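Local coordinates for hypothetical protein (Bacteroides fragilis, PDB 4JX0) that is of unknown function but binds magnesium and joins a BT_3987-like N-terminal domain to an F5/F8 type C (discoidin-like) domain, of a kind that in relatives often binds carbohydrate, at residues L50-D55 against V168-S173; R175-D180 against S287-V292; V260-P265 against V292-V297. All blocks are in the same frame, centred on the assembly; numbering follows the deposited sequence.

Contact 1: L50-D55 against V168-S173; sequences LEAIND and VKLNLS
Asn171 reaches across to Glu51 on one face of a strand pair: its ND2 donates to Glu51 OE1 at 2.8 Å, with an almost straight N-H (169°), and meets the syn lone pair of that oxygen. OE1 lies close to the plane of the asparagine amide, yet carboxylate and amide planes are turned 56° apart, and the two side chains run side by side in the same direction. A bend in the glutamate (chi2 -59°) brings CD back toward the neighbouring strand, where OE1 and OE2 each come to 3.5 Å from Asn171 CB. On the other face, CD1 of Leu170 rests against Leu50 CB at 3.7 Å and Ala52 CB at 3.9 Å, and Leu172 CD2 touches Asn54 CB. Strands 47-54 and 165-174 run parallel here, as neighbours in the mixed sheet of the N-terminal domain, which is predicted to belong to the E-set (immunoglobulin-like) group. The backbone of Asn171 bonds to the residues before and after Glu51, giving its N-H to Leu50 O and accepting that of Ala52 N at 2.9 Å from its O. Further along, Ser173 N makes a weak bond to Ala52 O, and Asn54 N a sound one to Ser173 O. Beyond this pair, Glu51 and Ile53 bond through their backbones to Val62 and Thr60, Leu170 packs on Leu61 and Phe105, and the Asn54 amide is fixed by Leu56 N and Thr59 OG1.

Contact 2: R175-D180 against S287-V292; sequences RLDNID and SFKKPV
The amide of Asn178 grips the backbone of Lys290 at both ends: OD1 takes the N-H of Lys290 at 2.8 Å, and ND2 gives a hydrogen to Lys290 O at 3.2 Å. The second bond lies in the amide plane and on a lone pair of the carbonyl, whereas Lys290 N comes in tilted 21° from the plane of the OD1 carbonyl. A chi1 of -164° sets CG anti to the backbone N, on the side of the corner that the chain turns at 289-290. ND2 has a second partner in His272 ND1. The main chain adds to the grip, for Lys289 N bonds to Asn178 O from well above the carbonyl plane.

Lys289 stretches its extended chain over the backbone of 177-179, its CD 3.3 Å from Asp177 O, and ends in a salt bridge of NZ with Asp177 OD1 at 2.8 Å, met from 44° out of the carboxylate plane. Both residues are exposed, which puts this charge pair at the surface. A short antiparallel ladder follows: Ile179 and Phe288 form a non-hydrogen-bonded pair, and Asp180 N reaches Ser287 O at 2.8 Å. Ile179 CD1 approaches the Phe288 ring obliquely, 3.6 Å from CE1; within 287-292 itself, Val292 CG1 lies over the centre of the ring.

These apolar groups face inward in the antiparallel beta-sandwich expected of a discoidin-like domain. Phe288 also touches Phe241 of strand 235-244 beside it in the sheet, and together with Ile179 it packs against Val262 and Val260 of strand 255-263 in the facing sheet.

Contact 3: V260-P265 against V292-V297; sequences VMVETP and VECTKV
Val262 pushes CG1 into the hollow of the bend at 292-295, where it meets Cys294 CB. The same Val262 CG1 lies 4.0 Å from Val292 CG2, the two valines sliding past each other in opposite directions. Val262 CG1 stands anti to its backbone N (chi1 178°). Its sister methyl, CG2, makes a looser contact with Val297 CG2. Two residues back along the strand, Val260 and Val297 cross, with their CG1 methyls 3.8 Å apart, and Val297 CG1 also covers Met261 O. At the far end Pro265 CD lies against Glu293 O at 3.9 Å.

The chain turns a corner at Thr295, passing from the sheet of strand 283-294 to that of strand 296-304. This crossing between the two layers of the beta-sandwich is pinned to strand 255-263: Glu263 N bonds to Lys296 O at 2.9 Å, and Thr295 N to Glu263 O at 3.2 Å.

Glu263 points to the opposite face from Val262, extended and side by side with Lys296, whose CG and CD each come to 3.5 Å from OE1. Thr295 OG1 has two alternative acceptors, OE1 at 2.9 Å and the backbone O of Glu263. Valine methyls thus fill one face and polar groups the other, where the long salt bridge, 3.9 Å from Lys296 NZ to Glu263 OE1, would be expected to stabilise the carboxylate only weakly.

Contact 1 belongs to the N-terminal domain, contacts 2 and 3 to the sandwich that follows, and the chain runs from one to the other between Ser173 and Arg175. At this junction Asn54 O and Arg175 N are 2.8 Å apart, a probable hydrogen bond that continues the pairing of contact 1 into the start of 175-180, although the centres of contacts 1 and 2 are about 20 Å apart. Contacts 2 and 3 share Val292 and lie about 11 Å apart between centres; Ile179 CD1 packs on Val260 CB at 3.7 Å. Contact 3 stays about 9 Å from contact 1 at the nearest atoms. All three lie away from the magnesium ligands Ser208, Asp211, Asn213, Asn314 and Glu315.

Contact 1: L50-D55 against V168-S173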
# COMPACT_ATOMS: atom_id res chain seq x y z
N LEU A 50 1.06 5.02 6.30
CA LEU A 50 -0.12 4.23 5.98
C LEU A 50 -0.59 4.67 4.61
O LEU A 50 -0.43 5.84 4.24
CB LEU A 50 -1.23 4.42 7.03
CG LEU A 50 -1.38 3.30 8.04
CD1 LEU A 50 -0.11 3.03 8.77
CD2 LEU A 50 -2.50 3.60 9.03
N GLU A 51 -1.13 3.74 3.83
CA GLU A 51 -1.63 4.02 2.49
C GLU A 51 -3.14 3.89 2.46
O GLU A 51 -3.71 2.98 3.06
CB GLU A 51 -0.99 3.07 1.46
CG GLU A 51 0.51 3.24 1.30
CD GLU A 51 0.99 4.61 0.87
OE1 GLU A 51 0.35 5.22 -0.01
OE2 GLU A 51 2.01 5.08 1.43
N ALA A 52 -3.77 4.83 1.78
CA ALA A 52 -5.21 4.88 1.57
C ALA A 52 -5.48 5.23 0.11
O ALA A 52 -4.60 5.77 -0.57
CB ALA A 52 -5.84 5.91 2.49
N ILE A 53 -6.68 4.90 -0.38
CA ILE A 53 -7.05 5.20 -1.76
C ILE A 53 -8.45 5.79 -1.83
O ILE A 53 -9.33 5.38 -1.08
CB ILE A 53 -6.92 3.99 -2.72
CG1 ILE A 53 -7.77 2.76 -2.28
CG2 ILE A 53 -5.46 3.61 -2.95
CD1 ILE A 53 -8.92 2.45 -3.25
N ASN A 54 -8.63 6.76 -2.73
CA ASN A 54 -9.90 7.43 -2.97
C ASN A 54 -10.34 7.16 -4.40
O ASN A 54 -9.52 7.19 -5.32
CB ASN A 54 -9.77 8.93 -2.71
CG ASN A 54 -11.10 9.64 -2.62
OD1 ASN A 54 -11.71 10.00 -3.62
ND2 ASN A 54 -11.61 9.83 -1.41
N ASP A 55 -11.63 6.88 -4.58
CA ASP A 55 -12.21 6.57 -5.88
C ASP A 55 -13.12 7.70 -6.34
O ASP A 55 -14.06 7.46 -7.09
CB ASP A 55 -12.99 5.25 -5.77
CG ASP A 55 -14.13 5.22 -4.76
OD1 ASP A 55 -14.31 6.23 -4.04
OD2 ASP A 55 -14.81 4.17 -4.65
N VAL A 168 2.66 9.00 12.58
CA VAL A 168 1.93 8.25 11.56
C VAL A 168 1.50 9.22 10.48
O VAL A 168 1.00 10.30 10.80
CB VAL A 168 0.71 7.51 12.17
CG1 VAL A 168 -0.02 6.69 11.11
CG2 VAL A 168 1.13 6.61 13.33
N LYS A 169 1.76 8.87 9.21
CA LYS A 169 1.34 9.65 8.05
C LYS A 169 0.41 8.79 7.23
O LYS A 169 0.76 7.67 6.86
CB LYS A 169 2.49 10.16 7.16
CG LYS A 169 1.97 10.89 5.91
CD LYS A 169 3.05 11.59 5.13
CE LYS A 169 2.49 12.35 3.95
NZ LYS A 169 3.58 12.99 3.16
N LEU A 170 -0.76 9.34 6.92
CA LEU A 170 -1.72 8.66 6.07
C LEU A 170 -1.57 9.25 4.69
O LEU A 170 -1.99 10.38 4.46
CB LEU A 170 -3.13 8.83 6.62
CG LEU A 170 -4.23 8.10 5.88
CD1 LEU A 170 -3.99 6.60 5.87
CD2 LEU A 170 -5.57 8.41 6.48
N ASN A 171 -0.91 8.50 3.78
CA ASN A 171 -0.70 8.91 2.40
C ASN A 171 -1.94 8.56 1.59
O ASN A 171 -2.41 7.41 1.65
CB ASN A 171 0.56 8.25 1.82
CG ASN A 171 0.95 8.77 0.45
OD1 ASN A 171 1.31 9.95 0.30
ND2 ASN A 171 0.85 7.94 -0.59
N LEU A 172 -2.49 9.53 0.85
CA LEU A 172 -3.71 9.34 0.08
C LEU A 172 -3.42 9.51 -1.39
O LEU A 172 -2.67 10.41 -1.77
CB LEU A 172 -4.74 10.36 0.56
CG LEU A 172 -6.19 9.99 0.30
CD1 LEU A 172 -7.05 10.25 1.50
CD2 LEU A 172 -6.72 10.74 -0.87
N SER A 173 -3.99 8.62 -2.23
CA SER A 173 -3.79 8.62 -3.68
C SER A 173 -5.08 8.16 -4.39
O SER A 173 -5.80 7.33 -3.85
CB SER A 173 -2.62 7.71 -4.06
OG SER A 173 -2.61 6.49 -3.33

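Contact 2: R175-D180 against S287-V292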
# COMPACT_ATOMS: atom_id res chain seq x y z
N ARG A 175 -7.50 6.21 -6.93
CA ARG A 175 -7.62 4.94 -7.64
C ARG A 175 -9.10 4.61 -7.81
O ARG A 175 -9.81 4.37 -6.82
CB ARG A 175 -6.90 3.79 -6.92
CG ARG A 175 -6.98 2.46 -7.68
CD ARG A 175 -6.08 1.40 -7.09
NE ARG A 175 -6.77 0.63 -6.05
CZ ARG A 175 -6.16 -0.20 -5.20
NH1 ARG A 175 -4.84 -0.38 -5.26
NH2 ARG A 175 -6.87 -0.86 -4.29
N LEU A 176 -9.56 4.53 -9.04
CA LEU A 176 -10.95 4.20 -9.31
C LEU A 176 -11.15 2.70 -9.15
O LEU A 176 -10.19 1.94 -9.20
CB LEU A 176 -11.35 4.65 -10.73
CG LEU A 176 -10.92 6.06 -11.16
CD1 LEU A 176 -11.26 6.30 -12.60
CD2 LEU A 176 -11.55 7.12 -10.27
N ASP A 177 -12.38 2.26 -8.91
CA ASP A 177 -12.71 0.84 -8.81
C ASP A 177 -13.40 0.55 -10.12
O ASP A 177 -14.62 0.38 -10.16
CB ASP A 177 -13.59 0.55 -7.57
CG ASP A 177 -14.14 -0.85 -7.44
OD1 ASP A 177 -13.52 -1.79 -8.00
OD2 ASP A 177 -15.21 -1.01 -6.78
N ASN A 178 -12.61 0.61 -11.22
CA ASN A 178 -13.13 0.44 -12.57
C ASN A 178 -12.48 -0.71 -13.32
O ASN A 178 -12.54 -0.72 -14.54
CB ASN A 178 -12.94 1.74 -13.36
CG ASN A 178 -13.76 1.81 -14.61
OD1 ASN A 178 -14.95 1.52 -14.59
ND2 ASN A 178 -13.14 2.15 -15.72
N ILE A 179 -11.90 -1.71 -12.62
CA ILE A 179 -11.30 -2.87 -13.28
C ILE A 179 -11.98 -4.13 -12.75
O ILE A 179 -11.96 -4.37 -11.54
CB ILE A 179 -9.76 -2.91 -13.09
CG1 ILE A 179 -9.07 -1.71 -13.81
CG2 ILE A 179 -9.17 -4.24 -13.56
CD1 ILE A 179 -9.10 -1.70 -15.33
N ASP A 180 -12.60 -4.91 -13.65
CA ASP A 180 -13.26 -6.17 -13.32
C ASP A 180 -12.26 -7.32 -13.52
O ASP A 180 -11.70 -7.47 -14.61
CB ASP A 180 -14.52 -6.36 -14.17
CG ASP A 180 -15.27 -7.63 -13.85
OD1 ASP A 180 -15.84 -7.72 -12.74
OD2 ASP A 180 -15.27 -8.55 -14.69
N SER A 287 -11.13 -6.18 -17.93
CA SER A 287 -12.31 -5.42 -18.37
C SER A 287 -12.55 -4.18 -17.55
O SER A 287 -12.45 -4.22 -16.33
CB SER A 287 -13.57 -6.28 -18.28
OG SER A 287 -13.54 -7.38 -19.17
N PHE A 288 -12.95 -3.09 -18.23
CA PHE A 288 -13.35 -1.86 -17.57
C PHE A 288 -14.81 -1.99 -17.16
O PHE A 288 -15.65 -2.33 -18.01
CB PHE A 288 -13.16 -0.64 -18.49
CG PHE A 288 -11.73 -0.25 -18.76
CD1 PHE A 288 -10.94 0.28 -17.75
CD2 PHE A 288 -11.20 -0.31 -20.03
CE1 PHE A 288 -9.63 0.67 -17.99
CE2 PHE A 288 -9.88 0.08 -20.28
CZ PHE A 288 -9.11 0.58 -19.26
N LYS A 289 -15.14 -1.74 -15.87
CA LYS A 289 -16.52 -1.81 -15.38
C LYS A 289 -17.40 -0.82 -16.14
O LYS A 289 -18.51 -1.15 -16.54
CB LYS A 289 -16.59 -1.53 -13.87
CG LYS A 289 -16.07 -2.69 -13.04
CD LYS A 289 -15.91 -2.35 -11.58
CE LYS A 289 -15.78 -3.60 -10.75
NZ LYS A 289 -15.36 -3.31 -9.37
N LYS A 290 -16.85 0.38 -16.38
CA LYS A 290 -17.44 1.44 -17.18
C LYS A 290 -16.48 1.71 -18.33
O LYS A 290 -15.35 2.11 -18.04
CB LYS A 290 -17.65 2.69 -16.31
CG LYS A 290 -18.28 3.86 -17.05
CD LYS A 290 -18.71 4.98 -16.12
CE LYS A 290 -19.47 6.05 -16.87
NZ LYS A 290 -20.01 7.09 -15.96
N PRO A 291 -16.85 1.53 -19.63
CA PRO A 291 -15.89 1.84 -20.72
C PRO A 291 -15.31 3.25 -20.61
O PRO A 291 -16.01 4.17 -20.16
CB PRO A 291 -16.73 1.67 -21.99
CG PRO A 291 -17.84 0.76 -21.60
CD PRO A 291 -18.14 1.05 -20.16
N VAL A 292 -14.03 3.42 -20.99
CA VAL A 292 -13.32 4.69 -20.82
C VAL A 292 -12.71 5.19 -22.13
O VAL A 292 -12.04 4.44 -22.84
CB VAL A 292 -12.22 4.56 -19.71
CG1 VAL A 292 -11.35 3.33 -19.89
CG2 VAL A 292 -11.36 5.82 -19.62

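Contact 3: V260-P265 against V292-V297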
# COMPACT_ATOMS: atom_id res chain seq x y z
N VAL A 260 -3.74 -0.91 -13.69
CA VAL A 260 -4.12 -0.40 -15.01
C VAL A 260 -4.19 1.14 -14.99
O VAL A 260 -5.18 1.71 -14.50
CB VAL A 260 -5.45 -1.03 -15.49
CG1 VAL A 260 -5.77 -0.61 -16.93
CG2 VAL A 260 -5.42 -2.55 -15.38
N MSE A 261 -3.17 1.81 -15.58
CA MSE A 261 -3.12 3.28 -15.72
C MSE A 261 -3.75 3.66 -17.04
O MSE A 261 -3.50 2.97 -18.03
CB MSE A 261 -1.68 3.80 -15.70
CG MSE A 261 -0.85 3.34 -14.52
SE MSE A 261 -1.58 3.85 -12.81
CE MSE A 261 -1.44 5.77 -12.96
N VAL A 262 -4.50 4.75 -17.10
CA VAL A 262 -5.16 5.18 -18.34
C VAL A 262 -4.86 6.65 -18.60
O VAL A 262 -5.16 7.46 -17.74
CB VAL A 262 -6.68 4.94 -18.24
CG1 VAL A 262 -7.39 5.43 -19.49
CG2 VAL A 262 -6.98 3.47 -17.99
N GLU A 263 -4.32 6.97 -19.80
CA GLU A 263 -4.07 8.36 -20.20
C GLU A 263 -5.33 8.90 -20.80
O GLU A 263 -5.77 8.44 -21.86
CB GLU A 263 -2.91 8.51 -21.19
CG GLU A 263 -2.42 9.95 -21.30
CD GLU A 263 -1.38 10.23 -22.37
OE1 GLU A 263 -1.60 9.81 -23.53
OE2 GLU A 263 -0.38 10.92 -22.06
N THR A 264 -5.90 9.89 -20.13
CA THR A 264 -7.15 10.53 -20.54
C THR A 264 -6.90 11.48 -21.74
O THR A 264 -5.74 11.76 -22.08
CB THR A 264 -7.72 11.27 -19.33
OG1 THR A 264 -6.74 12.19 -18.86
CG2 THR A 264 -8.12 10.31 -18.20
N PRO A 265 -7.96 12.00 -22.40
CA PRO A 265 -7.73 12.91 -23.54
C PRO A 265 -6.97 14.20 -23.19
O PRO A 265 -6.30 14.74 -24.06
CB PRO A 265 -9.16 13.22 -24.01
CG PRO A 265 -9.99 12.07 -23.53
CD PRO A 265 -9.40 11.77 -22.19
N VAL A 292 -14.03 3.42 -20.99
CA VAL A 292 -13.32 4.69 -20.82
C VAL A 292 -12.71 5.19 -22.13
O VAL A 292 -12.04 4.44 -22.84
CB VAL A 292 -12.22 4.56 -19.71
CG1 VAL A 292 -11.35 3.33 -19.89
CG2 VAL A 292 -11.36 5.82 -19.62
N GLU A 293 -12.89 6.50 -22.41
CA GLU A 293 -12.26 7.16 -23.57
C GLU A 293 -10.82 7.43 -23.20
O GLU A 293 -10.56 8.08 -22.19
CB GLU A 293 -12.97 8.47 -23.97
CG GLU A 293 -13.96 8.32 -25.12
CD GLU A 293 -14.14 9.57 -25.95
OE1 GLU A 293 -14.12 10.69 -25.38
OE2 GLU A 293 -14.32 9.44 -27.19
N CYS A 294 -9.88 6.91 -24.00
CA CYS A 294 -8.46 7.08 -23.71
C CYS A 294 -7.62 7.05 -24.98
O CYS A 294 -8.05 6.57 -26.03
CB CYS A 294 -8.01 6.00 -22.73
SG CYS A 294 -8.28 4.30 -23.30
N THR A 295 -6.40 7.58 -24.84
CA THR A 295 -5.39 7.63 -25.90
C THR A 295 -4.37 6.51 -25.69
O THR A 295 -3.91 5.93 -26.68
CB THR A 295 -4.72 9.01 -25.89
OG1 THR A 295 -4.29 9.32 -24.57
CG2 THR A 295 -5.66 10.09 -26.38
N LYS A 296 -4.01 6.23 -24.43
CA LYS A 296 -3.07 5.17 -24.05
C LYS A 296 -3.51 4.46 -22.77
O LYS A 296 -4.21 5.03 -21.95
CB LYS A 296 -1.66 5.74 -23.81
CG LYS A 296 -1.07 6.59 -24.92
CD LYS A 296 0.32 7.08 -24.51
CE LYS A 296 0.89 8.09 -25.49
NZ LYS A 296 1.99 8.87 -24.88
N VAL A 297 -3.03 3.22 -22.59
CA VAL A 297 -3.26 2.40 -21.39
C VAL A 297 -1.90 1.78 -21.03
O VAL A 297 -1.22 1.30 -21.93
CB VAL A 297 -4.36 1.33 -21.58
CG1 VAL A 297 -4.52 0.47 -20.33
CG2 VAL A 297 -5.69 1.99 -21.95